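Local coordinates for protein 3-methyladenine DNA glycosylase (Helicobacter pylori, PDB 1PU6) that acts as a helix-hairpin-helix DNA glycosylase of base excision repair, removing alkylated bases such as 3-methyladenine from DNA, at residues A[96-108]-A[120-132]. Sequence-based numbering, arbitrary orientation.
Sequences RLIDLSGNILKDF and REWLLDQKGIGKE. Unlike the reference sequence in segment 96-108: G102 (reference Lys). Unlike the reference sequence in segment 120-132: R120 (reference Lys).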
loop_
_atom_site.group_PDB
_atom_site.type_symbol
_atom_site.label_atom_id
_atom_site.label_comp_id
_atom_site.label_asym_id
_atom_site.label_seq_id
_atom_site.Cartn_x
_atom_site.Cartn_y
_atom_site.Cartn_z
ATOM N N ARG A 96 2.703 -14.234 -9.043
ATOM C CA ARG A 96 2.646 -12.778 -9.250
ATOM C C ARG A 96 3.906 -12.100 -8.658
ATOM O O ARG A 96 4.483 -11.200 -9.293
ATOM C CB ARG A 96 1.447 -12.234 -8.499
ATOM C CG ARG A 96 1.135 -10.833 -8.819
ATOM C CD ARG A 96 -0.219 -10.440 -8.142
ATOM N NE ARG A 96 -1.271 -11.448 -8.463
ATOM C CZ ARG A 96 -2.342 -11.677 -7.712
ATOM N NH1 ARG A 96 -2.525 -11.011 -6.589
ATOM N NH2 ARG A 96 -3.269 -12.565 -8.109
ATOM N N LEU A 97 4.316 -12.523 -7.440
ATOM C CA LEU A 97 5.570 -11.984 -6.819
ATOM C C LEU A 97 6.843 -12.313 -7.592
ATOM O O LEU A 97 7.738 -11.477 -7.761
ATOM C CB LEU A 97 5.728 -12.499 -5.368
ATOM C CG LEU A 97 4.765 -11.838 -4.409
ATOM C CD1 LEU A 97 4.878 -12.563 -3.041
ATOM C CD2 LEU A 97 4.980 -10.317 -4.293
ATOM N N ILE A 98 6.952 -13.578 -8.016
ATOM C CA ILE A 98 8.128 -14.008 -8.779
ATOM C C ILE A 98 8.254 -13.243 -10.099
ATOM O O ILE A 98 9.348 -12.729 -10.454
ATOM C CB ILE A 98 8.076 -15.536 -8.999
ATOM C CG1 ILE A 98 8.312 -16.237 -7.660
ATOM C CG2 ILE A 98 9.096 -15.971 -10.046
ATOM C CD1 ILE A 98 7.945 -17.754 -7.686
ATOM N N ASP A 99 7.154 -13.160 -10.826
ATOM C CA ASP A 99 7.184 -12.453 -12.100
ATOM C C ASP A 99 7.423 -10.926 -11.938
ATOM O O ASP A 99 8.196 -10.306 -12.726
ATOM C CB ASP A 99 5.916 -12.746 -12.909
ATOM C CG ASP A 99 5.881 -14.196 -13.454
ATOM O OD1 ASP A 99 6.896 -14.966 -13.325
ATOM O OD2 ASP A 99 4.858 -14.654 -14.044
ATOM N N LEU A 100 6.759 -10.322 -10.955
ATOM C CA LEU A 100 6.963 -8.885 -10.704
ATOM C C LEU A 100 8.472 -8.608 -10.379
ATOM O O LEU A 100 9.090 -7.661 -10.925
ATOM C CB LEU A 100 6.065 -8.441 -9.525
ATOM C CG LEU A 100 6.472 -7.073 -8.931
ATOM C CD1 LEU A 100 6.286 -5.912 -9.937
ATOM C CD2 LEU A 100 5.622 -6.836 -7.658
ATOM N N SER A 101 9.039 -9.424 -9.474
ATOM C CA SER A 101 10.415 -9.216 -9.070
ATOM C C SER A 101 11.383 -9.383 -10.241
ATOM O O SER A 101 12.309 -8.593 -10.394
ATOM C CB SER A 101 10.775 -10.190 -7.924
ATOM O OG SER A 101 9.961 -9.835 -6.774
ATOM N N GLY A 102 11.195 -10.429 -11.056
ATOM C CA GLY A 102 12.024 -10.592 -12.246
ATOM C C GLY A 102 11.925 -9.397 -13.212
ATOM O O GLY A 102 12.919 -8.967 -13.818
ATOM N N ASN A 103 10.730 -8.843 -13.362
ATOM C CA ASN A 103 10.579 -7.736 -14.326
ATOM C C ASN A 103 11.139 -6.425 -13.773
ATOM O O ASN A 103 11.616 -5.561 -14.525
ATOM C CB ASN A 103 9.093 -7.581 -14.729
ATOM C CG ASN A 103 8.696 -8.539 -15.801
ATOM O OD1 ASN A 103 9.520 -8.931 -16.645
ATOM N ND2 ASN A 103 7.457 -8.925 -15.821
ATOM N N ILE A 104 11.136 -6.277 -12.443
ATOM C CA ILE A 104 11.793 -5.086 -11.854
ATOM C C ILE A 104 13.287 -5.127 -12.177
ATOM O O ILE A 104 13.905 -4.127 -12.568
ATOM C CB ILE A 104 11.601 -5.025 -10.319
ATOM C CG1 ILE A 104 10.138 -4.713 -9.985
ATOM C CG2 ILE A 104 12.553 -3.940 -9.689
ATOM C CD1 ILE A 104 9.842 -4.791 -8.458
ATOM N N LEU A 105 13.894 -6.287 -12.002
ATOM C CA LEU A 105 15.340 -6.405 -12.320
ATOM C C LEU A 105 15.597 -6.132 -13.799
ATOM O O LEU A 105 16.571 -5.407 -14.164
ATOM C CB LEU A 105 15.836 -7.809 -11.919
ATOM C CG LEU A 105 15.897 -8.051 -10.390
ATOM C CD1 LEU A 105 15.980 -9.558 -10.053
ATOM C CD2 LEU A 105 17.084 -7.274 -9.761
ATOM N N LYS A 106 14.768 -6.696 -14.661
ATOM C CA LYS A 106 14.944 -6.503 -16.107
ATOM C C LYS A 106 14.847 -5.050 -16.566
ATOM O O LYS A 106 15.682 -4.594 -17.380
ATOM C CB LYS A 106 13.916 -7.370 -16.862
ATOM C CG LYS A 106 14.117 -7.319 -18.383
ATOM C CD LYS A 106 13.262 -8.420 -19.039
ATOM C CE LYS A 106 11.769 -8.147 -18.942
ATOM N NZ LYS A 106 11.334 -6.868 -19.651
ATOM N N ASP A 107 13.862 -4.322 -16.028
ATOM C CA ASP A 107 13.557 -2.967 -16.553
ATOM C C ASP A 107 14.217 -1.832 -15.791
ATOM O O ASP A 107 14.415 -0.701 -16.341
ATOM C CB ASP A 107 12.046 -2.757 -16.648
ATOM C CG ASP A 107 11.427 -3.627 -17.744
ATOM O OD1 ASP A 107 10.172 -3.724 -17.760
ATOM O OD2 ASP A 107 12.124 -4.260 -18.630
ATOM N N PHE A 108 14.515 -2.078 -14.523
ATOM C CA PHE A 108 15.074 -1.021 -13.671
ATOM C C PHE A 108 16.431 -1.314 -13.042
ATOM O O PHE A 108 17.035 -0.419 -12.445
ATOM C CB PHE A 108 14.074 -0.694 -12.546
ATOM C CG PHE A 108 12.743 -0.254 -13.064
ATOM C CD1 PHE A 108 12.561 1.053 -13.571
ATOM C CD2 PHE A 108 11.640 -1.135 -13.046
ATOM C CE1 PHE A 108 11.314 1.492 -14.046
ATOM C CE2 PHE A 108 10.376 -0.715 -13.561
ATOM C CZ PHE A 108 10.207 0.599 -14.052
ATOM N N ARG A 120 2.802 3.997 -12.500
ATOM C CA ARG A 120 1.621 3.187 -12.233
ATOM C C ARG A 120 1.314 2.210 -13.406
ATOM O O ARG A 120 0.968 1.036 -13.165
ATOM C CB ARG A 120 0.444 4.106 -12.000
ATOM C CG ARG A 120 -0.762 3.334 -11.531
ATOM C CD ARG A 120 -2.006 4.073 -11.790
ATOM N NE ARG A 120 -3.025 3.847 -10.761
ATOM C CZ ARG A 120 -4.329 3.970 -10.951
ATOM N NH1 ARG A 120 -4.838 4.228 -12.185
ATOM N NH2 ARG A 120 -5.153 3.830 -9.883
ATOM N N GLU A 121 1.439 2.692 -14.641
ATOM C CA GLU A 121 1.066 1.836 -15.777
ATOM C C GLU A 121 2.025 0.649 -15.925
ATOM O O GLU A 121 1.590 -0.453 -16.332
ATOM C CB GLU A 121 0.993 2.691 -17.046
ATOM C CG GLU A 121 -0.168 3.705 -16.976
ATOM C CD GLU A 121 0.147 4.938 -16.066
ATOM O OE1 GLU A 121 -0.841 5.507 -15.475
ATOM O OE2 GLU A 121 1.362 5.358 -15.872
ATOM N N TRP A 122 3.310 0.860 -15.602
ATOM C CA TRP A 122 4.240 -0.260 -15.599
ATOM C C TRP A 122 3.762 -1.359 -14.589
ATOM O O TRP A 122 3.714 -2.568 -14.895
ATOM C CB TRP A 122 5.646 0.262 -15.234
ATOM C CG TRP A 122 6.696 -0.840 -15.420
ATOM C CD1 TRP A 122 7.492 -1.048 -16.545
ATOM C CD2 TRP A 122 7.071 -1.856 -14.465
ATOM N NE1 TRP A 122 8.266 -2.178 -16.364
ATOM C CE2 TRP A 122 8.090 -2.645 -15.073
ATOM C CE3 TRP A 122 6.667 -2.155 -13.148
ATOM C CZ2 TRP A 122 8.668 -3.786 -14.417
ATOM C CZ3 TRP A 122 7.288 -3.261 -12.478
ATOM C CH2 TRP A 122 8.251 -4.064 -13.146
ATOM N N LEU A 123 3.334 -0.934 -13.411
ATOM C CA LEU A 123 2.882 -1.930 -12.363
ATOM C C LEU A 123 1.579 -2.659 -12.821
ATOM O O LEU A 123 1.447 -3.896 -12.643
ATOM C CB LEU A 123 2.639 -1.212 -11.046
ATOM C CG LEU A 123 3.954 -0.789 -10.362
ATOM C CD1 LEU A 123 3.622 0.219 -9.227
ATOM C CD2 LEU A 123 4.735 -2.045 -9.796
ATOM N N LEU A 124 0.670 -1.900 -13.451
ATOM C CA LEU A 124 -0.579 -2.512 -13.933
ATOM C C LEU A 124 -0.340 -3.516 -15.070
ATOM O O LEU A 124 -1.184 -4.420 -15.294
ATOM C CB LEU A 124 -1.610 -1.460 -14.371
ATOM C CG LEU A 124 -2.072 -0.617 -13.174
ATOM C CD1 LEU A 124 -2.856 0.607 -13.736
ATOM C CD2 LEU A 124 -2.928 -1.406 -12.136
ATOM N N ASP A 125 0.782 -3.380 -15.788
ATOM C CA ASP A 125 1.157 -4.359 -16.786
ATOM C C ASP A 125 1.794 -5.642 -16.233
ATOM O O ASP A 125 2.179 -6.564 -17.003
ATOM C CB ASP A 125 2.089 -3.701 -17.824
ATOM C CG ASP A 125 1.283 -2.820 -18.805
ATOM O OD1 ASP A 125 1.861 -1.891 -19.423
ATOM O OD2 ASP A 125 0.067 -3.042 -18.984
ATOM N N GLN A 126 1.907 -5.732 -14.910
ATOM C CA GLN A 126 2.403 -6.939 -14.254
ATOM C C GLN A 126 1.155 -7.790 -13.900
ATOM O O GLN A 126 0.299 -7.344 -13.115
ATOM C CB GLN A 126 3.205 -6.569 -12.990
ATOM C CG GLN A 126 4.326 -5.518 -13.267
ATOM C CD GLN A 126 5.201 -5.908 -14.455
ATOM O OE1 GLN A 126 5.710 -7.040 -14.487
ATOM N NE2 GLN A 126 5.451 -4.971 -15.398
ATOM N N LYS A 127 1.050 -9.000 -14.473
ATOM C CA LYS A 127 -0.238 -9.687 -14.446
ATOM C C LYS A 127 -0.720 -9.990 -13.029
ATOM O O LYS A 127 0.009 -10.557 -12.202
ATOM C CB LYS A 127 -0.203 -10.995 -15.260
ATOM C CG LYS A 127 -1.606 -11.634 -15.367
ATOM C CD LYS A 127 -1.776 -12.323 -16.690
ATOM C CE LYS A 127 -3.081 -13.167 -16.659
ATOM N NZ LYS A 127 -3.906 -13.044 -17.890
ATOM N N GLY A 128 -1.941 -9.579 -12.755
ATOM C CA GLY A 128 -2.556 -9.869 -11.470
ATOM C C GLY A 128 -2.465 -8.712 -10.480
ATOM O O GLY A 128 -3.110 -8.787 -9.445
ATOM N N ILE A 129 -1.670 -7.661 -10.761
ATOM C CA ILE A 129 -1.558 -6.547 -9.826
ATOM C C ILE A 129 -2.714 -5.572 -10.111
ATOM O O ILE A 129 -2.739 -4.923 -11.173
ATOM C CB ILE A 129 -0.188 -5.829 -9.959
ATOM C CG1 ILE A 129 0.948 -6.792 -9.584
ATOM C CG2 ILE A 129 -0.164 -4.501 -9.078
ATOM C CD1 ILE A 129 2.275 -6.167 -9.439
ATOM N N GLY A 130 -3.663 -5.453 -9.180
ATOM C CA GLY A 130 -4.762 -4.500 -9.345
ATOM C C GLY A 130 -4.367 -3.059 -8.954
ATOM O O GLY A 130 -3.222 -2.786 -8.509
ATOM N N LYS A 131 -5.304 -2.144 -9.150
ATOM C CA LYS A 131 -5.007 -0.726 -8.888
ATOM C C LYS A 131 -4.649 -0.438 -7.431
ATOM O O LYS A 131 -3.725 0.344 -7.165
ATOM C CB LYS A 131 -6.175 0.167 -9.370
ATOM C CG LYS A 131 -6.151 0.288 -10.837
ATOM C CD LYS A 131 -7.360 1.091 -11.311
ATOM C CE LYS A 131 -7.295 1.220 -12.840
ATOM N NZ LYS A 131 -8.370 2.023 -13.313
ATOM N N GLU A 132 -5.369 -1.048 -6.491
ATOM C CA GLU A 132 -5.088 -0.841 -5.064
ATOM C C GLU A 132 -3.669 -1.261 -4.734
ATOM O O GLU A 132 -2.947 -0.518 -4.044
ATOM C CB GLU A 132 -6.143 -1.568 -4.198
ATOM C CG GLU A 132 -5.939 -1.303 -2.694
ATOM C CD GLU A 132 -6.965 -2.053 -1.820
ATOM O OE1 GLU A 132 -6.700 -2.330 -0.612
ATOM O OE2 GLU A 132 -8.053 -2.378 -2.343
HETATM O O HOH W 1 3.243 -10.030 -11.649
#
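W122 NE1 donates to D107 OD1 over 2.8 Å, with an N-H...O angle of 158°. The carboxylate oxygen lies almost in the indole plane and uses its anti lone pair, pointing away from OD2. OD2 forms a salt bridge with K106 NZ, so both oxygens of D107 are engaged. This bond ties helix 90-108 to the helix-hairpin-helix motif of the HhH-GPD fold, made of helix 120-124, the hairpin and helix 131-141. The second bond runs from N103 ND2 to Q126 OE1, 2.9 Å, in the carbonyl plane of the Q126 amide. Q126 is bent at chi2 (-50°), which folds its amide back beneath the indole. There NE2 donates to W122 O at 3.0 Å and lies over the centre of the W122 ring system. Both ends of the buried amide are thus bonded, which should fix its rotation.

On the opposite face of the indole, F108 presents its edge. The pair is T-shaped, with ring planes at 70° and F108 CE2 3.4 Å from W122 CE2. W122 is a knob in the hole formed by N103, I104, D107 and F108. Its benzo rim reaches I104 CG1, 3.7 Å from CH2. L100 lies deeper. Its CD1 packs on W122 CZ3, L123 CD2 and the CG of Q126, while its CD2 meets I129 CD1 at 3.8 Å. L34 of helix 31-39 also touches L100.

The hairpin contains a type II turn from Q126 to I129, and G128 has a positive phi there. Q41 bonds to G128 O and G130 N. A water donates to R96 O and, weakly, to K127 O. R96 lies against the turn, with G128 O above one face of its guanidinium, 3.4 Å from NE but poorly angled for a hydrogen bond.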